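Local coordinates for protein putative NAD(P)H nitroreductase MhqN (Bacillus subtilis, PDB 3BEM) that is a putative FMN-dependent NAD(P)H nitroreductase, acting as a homodimer, that may contribute to the degradation of aromatic compounds, at residues G79-K82 with V83-S87; H33-T36 with K37-N41; D172-A175 with V176-L180; S150-M153 with F154-A158. The protein carries 3 engineered substitutions. All coordinates share one frame; numbering follows the deposited sequence. Where two conformers were deposited one is given.

Contact 1. Residues G79-K82 with V83-S87. With FMN (flavin mononucleotide), chain G; PGO (S-1,2-propanediol), chain H.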
loop_
_atom_site.group_PDB
_atom_site.type_symbol
_atom_site.label_atom_id
_atom_site.label_comp_id
_atom_site.label_asym_id
_atom_site.label_seq_id
_atom_site.Cartn_x
_atom_site.Cartn_y
_atom_site.Cartn_z
ATOM N N GLY B 79 -20.262 13.694 -1.691
ATOM C CA GLY B 79 -20.964 13.978 -2.910
ATOM C C GLY B 79 -20.373 13.510 -4.231
ATOM O O GLY B 79 -20.842 13.898 -5.280
ATOM N N GLN B 80 -19.370 12.646 -4.198
ATOM C CA GLN B 80 -18.690 12.237 -5.414
ATOM C C GLN B 80 -19.533 11.263 -6.233
ATOM O O GLN B 80 -19.794 10.117 -5.853
ATOM C CB GLN B 80 -17.344 11.633 -5.077
ATOM C CG GLN B 80 -16.391 12.621 -4.411
ATOM C CD GLN B 80 -15.016 12.015 -4.239
ATOM O OE1 GLN B 80 -14.314 11.793 -5.226
ATOM N NE2 GLN B 80 -14.650 11.681 -2.990
ATOM N N TYR B 81 -19.919 11.740 -7.407
ATOM C CA TYR B 81 -20.802 10.991 -8.274
ATOM C C TYR B 81 -20.228 9.688 -8.790
ATOM O O TYR B 81 -20.980 8.742 -9.082
ATOM C CB TYR B 81 -21.165 11.858 -9.459
ATOM C CG TYR B 81 -22.099 11.160 -10.403
ATOM C CD1 TYR B 81 -23.413 10.937 -10.051
ATOM C CD2 TYR B 81 -21.654 10.729 -11.658
ATOM C CE1 TYR B 81 -24.279 10.264 -10.913
ATOM C CE2 TYR B 81 -22.501 10.055 -12.508
ATOM C CZ TYR B 81 -23.807 9.833 -12.127
ATOM O OH TYR B 81 -24.656 9.200 -13.008
ATOM N N LYS B 82 -18.905 9.586 -8.850
ATOM C CA LYS B 82 -18.298 8.315 -9.276
ATOM C C LYS B 82 -18.705 7.086 -8.419
ATOM O O LYS B 82 -18.659 5.970 -8.916
ATOM C CB LYS B 82 -16.764 8.465 -9.442
ATOM C CG LYS B 82 -16.023 8.622 -8.175
ATOM C CD LYS B 82 -14.477 8.854 -8.437
ATOM C CE LYS B 82 -14.168 10.258 -8.729
ATOM N NZ LYS B 82 -12.784 10.291 -9.166
ATOM N N VAL B 83 -19.120 7.279 -7.162
ATOM C CA VAL B 83 -19.669 6.178 -6.371
ATOM C C VAL B 83 -20.915 5.592 -7.061
ATOM O O VAL B 83 -21.115 4.369 -7.059
ATOM C CB VAL B 83 -19.973 6.600 -4.906
ATOM C CG1 VAL B 83 -20.907 5.633 -4.228
ATOM C CG2 VAL B 83 -18.692 6.703 -4.101
ATOM N N VAL B 84 -21.729 6.463 -7.659
ATOM C CA VAL B 84 -22.959 6.042 -8.382
ATOM C C VAL B 84 -22.668 5.409 -9.746
ATOM O O VAL B 84 -23.219 4.352 -10.072
ATOM C CB VAL B 84 -23.929 7.256 -8.487
ATOM C CG1 VAL B 84 -25.185 6.947 -9.341
ATOM C CG2 VAL B 84 -24.303 7.706 -7.070
ATOM N N SER B 85 -21.801 6.042 -10.534
ATOM C CA SER B 85 -21.526 5.586 -11.909
ATOM C C SER B 85 -20.636 4.339 -11.951
ATOM O O SER B 85 -20.635 3.622 -12.927
ATOM C CB SER B 85 -20.872 6.674 -12.729
ATOM O OG SER B 85 -19.676 7.118 -12.098
ATOM N N SER B 86 -19.823 4.136 -10.914
ATOM C CA SER B 86 -18.978 2.945 -10.823
ATOM C C SER B 86 -19.704 1.625 -10.970
ATOM O O SER B 86 -20.909 1.514 -10.701
ATOM C CB SER B 86 -18.246 2.901 -9.475
ATOM O OG SER B 86 -19.132 2.771 -8.376
ATOM N N SER B 87 -18.977 0.615 -11.412
ATOM C CA SER B 87 -19.522 -0.744 -11.424
ATOM C C SER B 87 -19.654 -1.350 -10.036
ATOM O O SER B 87 -20.588 -2.102 -9.789
ATOM C CB SER B 87 -18.693 -1.641 -12.327
ATOM O OG SER B 87 -18.633 -1.068 -13.618
HETATM N N1 FMN G . -9.564 10.793 -6.292
HETATM C C2 FMN G . -10.836 11.300 -6.196
HETATM O O2 FMN G . -11.374 11.669 -7.246
HETATM N N3 FMN G . -11.481 11.376 -4.989
HETATM C C4 FMN G . -10.867 11.005 -3.803
HETATM O O4 FMN G . -11.562 10.983 -2.766
HETATM C C4A FMN G . -9.577 10.486 -3.900
HETATM N N5 FMN G . -8.896 10.107 -2.740
HETATM C C5A FMN G . -7.665 9.496 -2.887
HETATM C C6 FMN G . -7.042 8.999 -1.728
HETATM C C7 FMN G . -5.806 8.354 -1.838
HETATM C C7M FMN G . -5.321 7.565 -0.626
HETATM C C8 FMN G . -5.172 8.216 -3.066
HETATM C C8M FMN G . -4.063 7.182 -3.230
HETATM C C9 FMN G . -5.756 8.754 -4.212
HETATM C C9A FMN G . -7.011 9.358 -4.131
HETATM N N10 FMN G . -7.646 9.864 -5.284
HETATM C C10 FMN G . -8.931 10.372 -5.144
HETATM C "C1'" FMN G . -6.914 9.861 -6.580
HETATM C "C2'" FMN G . -5.741 10.840 -6.687
HETATM O "O2'" FMN G . -6.259 12.133 -6.962
HETATM C "C3'" FMN G . -4.847 10.363 -7.822
HETATM O "O3'" FMN G . -4.310 9.069 -7.436
HETATM C "C4'" FMN G . -3.755 11.355 -8.228
HETATM O "O4'" FMN G . -4.358 12.568 -8.714
HETATM C "C5'" FMN G . -2.857 10.724 -9.328
HETATM O "O5'" FMN G . -3.605 10.326 -10.501
HETATM P P FMN G . -3.088 9.021 -11.280
HETATM O O1P FMN G . -1.692 9.301 -11.734
HETATM O O2P FMN G . -3.203 8.009 -10.198
HETATM O O3P FMN G . -4.039 8.813 -12.432
HETATM C C1 PGO H . -22.984 -4.027 -11.480
HETATM C C2 PGO H . -23.262 -4.983 -10.322
HETATM C C3 PGO H . -24.728 -4.891 -9.856
HETATM O O1 PGO H . -21.591 -3.778 -11.701
HETATM O O2 PGO H . -22.918 -6.333 -10.721
#
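Y81 O takes two backbone N-H groups at once. V84 N comes in at 2.8 Å from Y81 O, from well above the carbonyl plane, on a bent path with an N-H...O angle of 131°. S85 N lies farther from Y81 O, at 3.2 Å, but in the carbonyl plane, and its bond is straighter at 159°. One three-residue and one four-residue bond on the same oxygen wind the chain into the short helix 82-85, with V83 N bonded back to Q80 O and S86 N to K82 O. The Y81 ring, its CG opposite the backbone N (chi1 -179°), lies along the outside of this turn: CE1 is 3.8 Å from V84 CG1, CE2 is close to S85 CB, and both neighbours approach the ring obliquely.

The turn is one wall of the FMN pocket of the nitroreductase fold. Q80 reads the pyrimidine edge of the flavin with its flat amide, OE1 accepting from FMN N3 at 2.9 Å and NE2 donating to FMN O4 at 3.2 Å. K82, bent at its third torsion, carries NZ to 2.8 Å from FMN O2, where its charge would be expected to favour negative charge on a reduced flavin; A26 O is a second acceptor for the same amine. On the helix itself, S85 OG leans to 3.4 Å from K82 CA. S86 OG donates to V83 O at 2.9 Å, reaching that oxygen from above its carbonyl plane, and K70 NZ is a further donor to V83 O.

Contact 2. Residues H33-T36 with K37-N41. With PGO (S-1,2-propanediol), chain H.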
loop_
_atom_site.group_PDB
_atom_site.type_symbol
_atom_site.label_atom_id
_atom_site.label_comp_id
_atom_site.label_asym_id
_atom_site.label_seq_id
_atom_site.Cartn_x
_atom_site.Cartn_y
_atom_site.Cartn_z
ATOM N N HIS B 33 -21.261 -1.507 -17.883
ATOM C CA HIS B 33 -20.120 -2.344 -17.606
ATOM C C HIS B 33 -20.277 -3.036 -16.259
ATOM O O HIS B 33 -19.495 -2.839 -15.318
ATOM C CB HIS B 33 -18.851 -1.477 -17.735
ATOM C CG HIS B 33 -18.702 -0.925 -19.113
ATOM N ND1 HIS B 33 -18.176 -1.663 -20.153
ATOM C CD2 HIS B 33 -19.093 0.250 -19.641
ATOM C CE1 HIS B 33 -18.193 -0.935 -21.252
ATOM N NE2 HIS B 33 -18.748 0.234 -20.970
ATOM N N PRO B 34 -21.270 -3.897 -16.142
ATOM C CA PRO B 34 -21.463 -4.560 -14.847
ATOM C C PRO B 34 -20.257 -5.395 -14.523
ATOM O O PRO B 34 -19.640 -5.969 -15.412
ATOM C CB PRO B 34 -22.735 -5.412 -15.064
ATOM C CG PRO B 34 -22.847 -5.552 -16.504
ATOM C CD PRO B 34 -22.227 -4.367 -17.157
ATOM N N ILE B 35 -19.935 -5.454 -13.237
ATOM C CA ILE B 35 -18.884 -6.329 -12.723
ATOM C C ILE B 35 -19.490 -7.421 -11.859
ATOM O O ILE B 35 -20.453 -7.162 -11.155
ATOM C CB ILE B 35 -17.821 -5.499 -11.971
ATOM C CG1 ILE B 35 -16.499 -6.278 -11.812
ATOM C CG2 ILE B 35 -18.306 -5.061 -10.622
ATOM C CD1 ILE B 35 -15.309 -5.472 -11.234
ATOM N N THR B 36 -18.957 -8.645 -11.967
ATOM C CA THR B 36 -19.534 -9.785 -11.271
ATOM C C THR B 36 -18.660 -10.181 -10.094
ATOM O O THR B 36 -17.477 -9.804 -10.008
ATOM C CB THR B 36 -19.687 -10.969 -12.223
ATOM O OG1 THR B 36 -18.402 -11.513 -12.584
ATOM C CG2 THR B 36 -20.422 -10.528 -13.490
ATOM N N LYS B 37 -19.254 -10.932 -9.176
ATOM C CA LYS B 37 -18.479 -11.542 -8.100
ATOM C C LYS B 37 -17.341 -12.397 -8.667
ATOM O O LYS B 37 -16.243 -12.443 -8.067
ATOM C CB LYS B 37 -19.379 -12.364 -7.158
ATOM C CG LYS B 37 -20.351 -11.515 -6.363
ATOM C CD LYS B 37 -21.212 -12.368 -5.411
ATOM C CE LYS B 37 -22.376 -11.590 -4.843
ATOM N NZ LYS B 37 -23.214 -12.453 -3.956
ATOM N N GLU B 38 -17.540 -13.063 -9.807
ATOM C CA GLU B 38 -16.460 -13.840 -10.445
ATOM C C GLU B 38 -15.270 -12.958 -10.880
ATOM O O GLU B 38 -14.109 -13.305 -10.668
ATOM C CB GLU B 38 -16.994 -14.615 -11.651
ATOM C CG GLU B 38 -17.989 -15.727 -11.301
ATOM C CD GLU B 38 -19.125 -15.851 -12.300
ATOM O OE1 GLU B 38 -19.252 -14.999 -13.200
ATOM O OE2 GLU B 38 -19.909 -16.798 -12.185
ATOM N N ASP B 39 -15.565 -11.819 -11.525
ATOM C CA ASP B 39 -14.510 -10.850 -11.910
ATOM C C ASP B 39 -13.693 -10.470 -10.697
ATOM O O ASP B 39 -12.459 -10.427 -10.735
ATOM C CB ASP B 39 -15.121 -9.567 -12.455
ATOM C CG ASP B 39 -15.834 -9.736 -13.789
ATOM O OD1 ASP B 39 -15.332 -10.486 -14.661
ATOM O OD2 ASP B 39 -16.896 -9.080 -14.001
ATOM N N LEU B 40 -14.391 -10.145 -9.629
ATOM C CA LEU B 40 -13.780 -9.624 -8.432
ATOM C C LEU B 40 -13.028 -10.705 -7.662
ATOM O O LEU B 40 -11.931 -10.474 -7.170
ATOM C CB LEU B 40 -14.822 -8.949 -7.540
ATOM C CG LEU B 40 -15.239 -7.536 -8.082
ATOM C CD1 LEU B 40 -16.642 -7.178 -7.670
ATOM C CD2 LEU B 40 -14.188 -6.460 -7.732
ATOM N N ASN B 41 -13.609 -11.890 -7.573
ATOM C CA ASN B 41 -12.941 -12.967 -6.879
ATOM C C ASN B 41 -11.563 -13.315 -7.493
ATOM O O ASN B 41 -10.608 -13.550 -6.782
ATOM C CB ASN B 41 -13.844 -14.200 -6.845
ATOM C CG ASN B 41 -14.988 -14.085 -5.829
ATOM O OD1 ASN B 41 -14.955 -13.299 -4.866
ATOM N ND2 ASN B 41 -15.992 -14.943 -6.018
HETATM C C1 PGO H . -22.984 -4.027 -11.480
HETATM C C2 PGO H . -23.262 -4.983 -10.322
HETATM C C3 PGO H . -24.728 -4.891 -9.856
HETATM O O1 PGO H . -21.591 -3.778 -11.701
HETATM O O2 PGO H . -22.918 -6.333 -10.721
HETATM O O HOH W 1 -18.491 -8.420 -16.003
#
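L40 N donates to T36 O at 3.1 Å, the four-residue bond with which the extended chain at I35 and T36 turns into helix 37-47. T36 is the N-cap, and with D39 it makes a capping box. T36 OG1 accepts from D39 N at 3.0 Å in a nearly straight bond (166°), while T36 N returns a bond of 2.9 Å to D39 OD2, meeting the carboxylate on its anti side and 31° out of its plane. A weak bond of 3.2 Å from T36 OG1 also reaches D39 OD2.

That oxygen has yet another donor, a water 2.6 Å from D39 OD2 that also donates to P34 O and so ties the loop to the helix start. Were D39 an alanine, T36 N would probably lose its carboxylate acceptor and the water keep only P34 O of the two, the cap then resting on the backbone N-H bonded to T36 OG1.

Apolar contacts run alongside the cap. I35, its first torsion turning CG1 away from the backbone N (chi1 -162°), lays CG1 against D39 CB and OD2 and sends CD1 to 3.8 Å from L40 CG, the two apolar side chains crossing at about a right angle. L40 also packs on Y217 of the second subunit. At the backbone of I35 a propanediol molecule, probably from the crystallisation liquor, bonds twice: PGO O1 accepts from I35 N at 2.8 Å, and PGO O2 donates to I35 O at 2.6 Å.

Contact 3. Residues D172-A175 with V176-L180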
loop_
_atom_site.group_PDB
_atom_site.type_symbol
_atom_site.label_atom_id
_atom_site.label_comp_id
_atom_site.label_asym_id
_atom_site.label_seq_id
_atom_site.Cartn_x
_atom_site.Cartn_y
_atom_site.Cartn_z
ATOM N N ASP B 172 -16.843 10.398 4.554
ATOM C CA ASP B 172 -17.075 10.456 5.996
ATOM C C ASP B 172 -17.099 9.011 6.511
ATOM O O ASP B 172 -18.053 8.274 6.286
ATOM C CB ASP B 172 -18.419 11.169 6.228
ATOM C CG ASP B 172 -18.818 11.279 7.693
ATOM O OD1 ASP B 172 -18.375 10.499 8.563
ATOM O OD2 ASP B 172 -19.652 12.163 7.956
ATOM N N ALA B 173 -16.028 8.595 7.185
ATOM C CA ALA B 173 -15.842 7.205 7.625
ATOM C C ALA B 173 -16.957 6.746 8.546
ATOM O O ALA B 173 -17.482 5.647 8.392
ATOM C CB ALA B 173 -14.516 7.020 8.315
ATOM N N GLU B 174 -17.310 7.601 9.490
ATOM C CA GLU B 174 -18.416 7.330 10.411
ATOM C C GLU B 174 -19.739 7.077 9.697
ATOM O O GLU B 174 -20.456 6.149 10.035
ATOM C CB GLU B 174 -18.639 8.540 11.314
ATOM C CG GLU B 174 -17.687 8.692 12.460
ATOM C CD GLU B 174 -18.331 9.532 13.567
ATOM O OE1 GLU B 174 -19.338 9.052 14.141
ATOM O OE2 GLU B 174 -17.862 10.663 13.833
ATOM N N ALA B 175 -20.051 7.921 8.726
ATOM C CA ALA B 175 -21.256 7.755 7.940
ATOM C C ALA B 175 -21.257 6.434 7.173
ATOM O O ALA B 175 -22.289 5.719 7.097
ATOM C CB ALA B 175 -21.409 8.933 6.991
ATOM N N VAL B 176 -20.113 6.126 6.556
ATOM C CA VAL B 176 -19.964 4.881 5.827
ATOM C C VAL B 176 -20.176 3.721 6.765
ATOM O O VAL B 176 -20.843 2.744 6.424
ATOM C CB VAL B 176 -18.570 4.789 5.136
ATOM C CG1 VAL B 176 -18.310 3.370 4.600
ATOM C CG2 VAL B 176 -18.476 5.858 4.009
ATOM N N LYS B 177 -19.600 3.796 7.970
ATOM C CA LYS B 177 -19.775 2.678 8.904
ATOM C C LYS B 177 -21.256 2.525 9.282
ATOM O O LYS B 177 -21.767 1.382 9.401
ATOM C CB LYS B 177 -18.902 2.810 10.150
ATOM C CG LYS B 177 -17.410 2.663 9.885
ATOM C CD LYS B 177 -16.674 1.744 10.846
ATOM C CE LYS B 177 -16.028 2.460 11.998
ATOM N NZ LYS B 177 -15.187 1.497 12.807
ATOM N N ARG B 178 -21.961 3.637 9.494
ATOM C CA ARG B 178 -23.387 3.530 9.840
ATOM C C ARG B 178 -24.196 2.960 8.678
ATOM O O ARG B 178 -25.097 2.164 8.865
ATOM C CB ARG B 178 -24.004 4.870 10.169
ATOM C CG ARG B 178 -23.606 5.448 11.459
ATOM C CD ARG B 178 -24.562 6.567 11.833
ATOM N NE ARG B 178 -24.518 7.661 10.879
ATOM C CZ ARG B 178 -23.560 8.586 10.832
ATOM N NH1 ARG B 178 -22.568 8.597 11.713
ATOM N NH2 ARG B 178 -23.615 9.541 9.912
ATOM N N ILE B 179 -23.927 3.424 7.472
ATOM C CA ILE B 179 -24.681 2.949 6.317
ATOM C C ILE B 179 -24.465 1.483 6.048
ATOM O O ILE B 179 -25.410 0.779 5.693
ATOM C CB ILE B 179 -24.335 3.770 5.053
ATOM C CG1 ILE B 179 -24.790 5.210 5.199
ATOM C CG2 ILE B 179 -24.937 3.166 3.794
ATOM C CD1 ILE B 179 -24.053 6.117 4.241
ATOM N N LEU B 180 -23.229 1.013 6.195
ATOM C CA LEU B 180 -22.863 -0.365 5.843
ATOM C C LEU B 180 -22.786 -1.301 7.032
ATOM O O LEU B 180 -22.419 -2.450 6.854
ATOM C CB LEU B 180 -21.527 -0.387 5.093
ATOM C CG LEU B 180 -21.536 0.415 3.784
ATOM C CD1 LEU B 180 -20.147 0.323 3.113
ATOM C CD2 LEU B 180 -22.672 0.023 2.817
#
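Helix 173-180 of the nitroreductase fold begins here with an aspartate N-cap, and V176 N, at 3.0 Å from D172 O, forms its first four-residue bond almost along the C=O axis. The side chain of the same D172 caps the turn: OD1 accepts from A175 N at 3.1 Å, the N-H arriving from above the carboxylate plane. Placed at a helix N terminus, the carboxylate probably gains from the positive end of the helix dipole. From there K177 N bonds to A173 O, R178 N to E174 O and I179 N to A175 O in regular succession.

On the exposed side R178 folds back over the preceding turn. Its chain bends at chi3 (-63°), which lays one face of the guanidinium over A175 CA, 3.5 Å from the plane and offset toward the rim, with E174 O over that same face. E174 OE1 is 4.1 Å from R178 NH1, too far for a salt bridge, and carboxylate and guanidinium stand 81° apart, so the attraction is likely to be loose.

The inner side turns toward the sheet: V176 packs on L91 and M191 as well as on A76 of helix 67-76, and K177 carries NZ away to a bond with F186 O. V176 CG2 also stays close to the helix start, 3.3 Å from D172 O. One turn on, I179 CG1 sits 3.2 Å from A175 O, on the oxygen that accepts I179 N.

Contact 4. Residues S150-M153 with F154-A158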
loop_
_atom_site.group_PDB
_atom_site.type_symbol
_atom_site.label_atom_id
_atom_site.label_comp_id
_atom_site.label_asym_id
_atom_site.label_seq_id
_atom_site.Cartn_x
_atom_site.Cartn_y
_atom_site.Cartn_z
ATOM N N SER B 150 -2.510 -3.872 0.736
ATOM C CA SER B 150 -3.506 -4.731 0.104
ATOM C C SER B 150 -4.222 -3.961 -1.008
ATOM O O SER B 150 -4.415 -4.473 -2.116
ATOM C CB SER B 150 -4.512 -5.191 1.176
ATOM O OG SER B 150 -5.413 -6.117 0.634
ATOM N N ALA B 151 -4.589 -2.714 -0.715
ATOM C CA ALA B 151 -5.329 -1.895 -1.674
ATOM C C ALA B 151 -4.525 -1.668 -2.945
ATOM O O ALA B 151 -5.074 -1.626 -4.041
ATOM C CB ALA B 151 -5.708 -0.580 -1.012
HETATM N N MSE B 152 -3.216 -1.435 -2.828
HETATM C CA MSE B 152 -2.397 -1.237 -4.010
HETATM C C MSE B 152 -2.369 -2.494 -4.872
HETATM O O MSE B 152 -2.449 -2.442 -6.101
HETATM C CB MSE B 152 -0.993 -0.816 -3.621
HETATM C CG MSE B 152 -0.081 -0.503 -4.757
HETATM SE SE MSE B 152 -0.441 1.243 -5.591
HETATM C CE MSE B 152 -1.434 0.717 -7.166
HETATM N N MSE B 153 -2.260 -3.648 -4.205
HETATM C CA MSE B 153 -2.344 -4.923 -4.886
HETATM C C MSE B 153 -3.701 -5.081 -5.581
HETATM O O MSE B 153 -3.769 -5.540 -6.735
HETATM C CB MSE B 153 -2.062 -6.097 -3.923
HETATM C CG MSE B 153 -2.223 -7.435 -4.574
HETATM SE SE MSE B 153 -0.778 -7.845 -5.702
HETATM C CE MSE B 153 0.547 -8.517 -4.308
ATOM N N PHE B 154 -4.776 -4.693 -4.908
ATOM C CA PHE B 154 -6.111 -4.741 -5.565
ATOM C C PHE B 154 -6.135 -3.920 -6.866
ATOM O O PHE B 154 -6.597 -4.387 -7.900
ATOM C CB PHE B 154 -7.242 -4.282 -4.645
ATOM C CG PHE B 154 -8.596 -4.339 -5.340
ATOM C CD1 PHE B 154 -9.249 -5.553 -5.516
ATOM C CD2 PHE B 154 -9.098 -3.225 -5.998
ATOM C CE1 PHE B 154 -10.412 -5.619 -6.239
ATOM C CE2 PHE B 154 -10.260 -3.299 -6.732
ATOM C CZ PHE B 154 -10.915 -4.508 -6.843
HETATM N N MSE B 155 -5.682 -2.684 -6.785
HETATM C CA MSE B 155 -5.724 -1.785 -7.931
HETATM C C MSE B 155 -4.892 -2.323 -9.119
HETATM O O MSE B 155 -5.314 -2.191 -10.250
HETATM C CB MSE B 155 -5.380 -0.346 -7.497
HETATM C CG MSE B 155 -6.431 0.214 -6.625
HETATM SE SE MSE B 155 -6.011 2.111 -6.338
HETATM C CE MSE B 155 -4.808 1.897 -4.800
ATOM N N LEU B 156 -3.688 -2.871 -8.860
ATOM C CA LEU B 156 -2.873 -3.452 -9.933
ATOM C C LEU B 156 -3.513 -4.728 -10.505
ATOM O O LEU B 156 -3.466 -4.933 -11.721
ATOM C CB LEU B 156 -1.459 -3.704 -9.483
ATOM C CG LEU B 156 -0.664 -2.377 -9.308
ATOM C CD1 LEU B 156 0.553 -2.711 -8.425
ATOM C CD2 LEU B 156 -0.316 -1.693 -10.661
ATOM N N SER B 157 -4.163 -5.519 -9.644
ATOM C CA SER B 157 -4.938 -6.681 -10.124
ATOM C C SER B 157 -6.078 -6.251 -11.059
ATOM O O SER B 157 -6.297 -6.812 -12.114
ATOM C CB SER B 157 -5.498 -7.469 -8.935
ATOM O OG SER B 157 -4.455 -7.944 -8.074
ATOM N N ALA B 158 -6.822 -5.227 -10.642
ATOM C CA ALA B 158 -7.887 -4.676 -11.454
ATOM C C ALA B 158 -7.405 -4.201 -12.800
ATOM O O ALA B 158 -7.967 -4.520 -13.835
ATOM C CB ALA B 158 -8.601 -3.576 -10.685
#
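F154 meets the preceding turn through CB, 3.5 Å from A151 O, while its ring swings out to meet the ring of F44 with the planes about 35° apart. A second flat group, the peptide carbonyl of M153, is gripped from opposite faces: S157 N donates to M153 O at 2.9 Å, tilted 21° from the plane, and S157 OG donates to M153 O at 2.8 Å from the other face, 39° out of it. With the hydroxyl of S157 removed, as in an alanine here, M153 O is likely to keep the backbone N-H as its single donor from this turn.

The methionines here are selenomethionines. M152 bends back so that CE lies 3.8 Å from L156 CG and beside M155 CB, and M155 CE curls to 3.6 Å from A151 O.

All of this is buried in the second half of helix 136-161. F154 packs on M43 and V47 of helix 37-47, on T165 of strand 164-168 and on I194 of strand 186-195, where A151 also lies against M190 and I192; L156 and S157 face F16 of the second subunit.

Overall arrangement
From the N terminus the four come in series, contact 2, then 1, 4 and 3, with no nesting or crossing. Each closes only a local turn: contact 2 the entry to helix 37-47, contact 1 the short helix leading to strand 88-95, contact 4 the second half of helix 136-161, contact 3 the start of helix 173-180. Contacts 1 and 2 touch where S87 OG probably bonds to H33 O at 2.6 Å, and they share one propanediol. Contact 2 also packs on contact 4 through L40 CD2 and F154 CZ, 3.9 Å apart, joining two helices near the dimer interface. Contact 3 stands apart, its nearest atoms about 8 Å from contact 1.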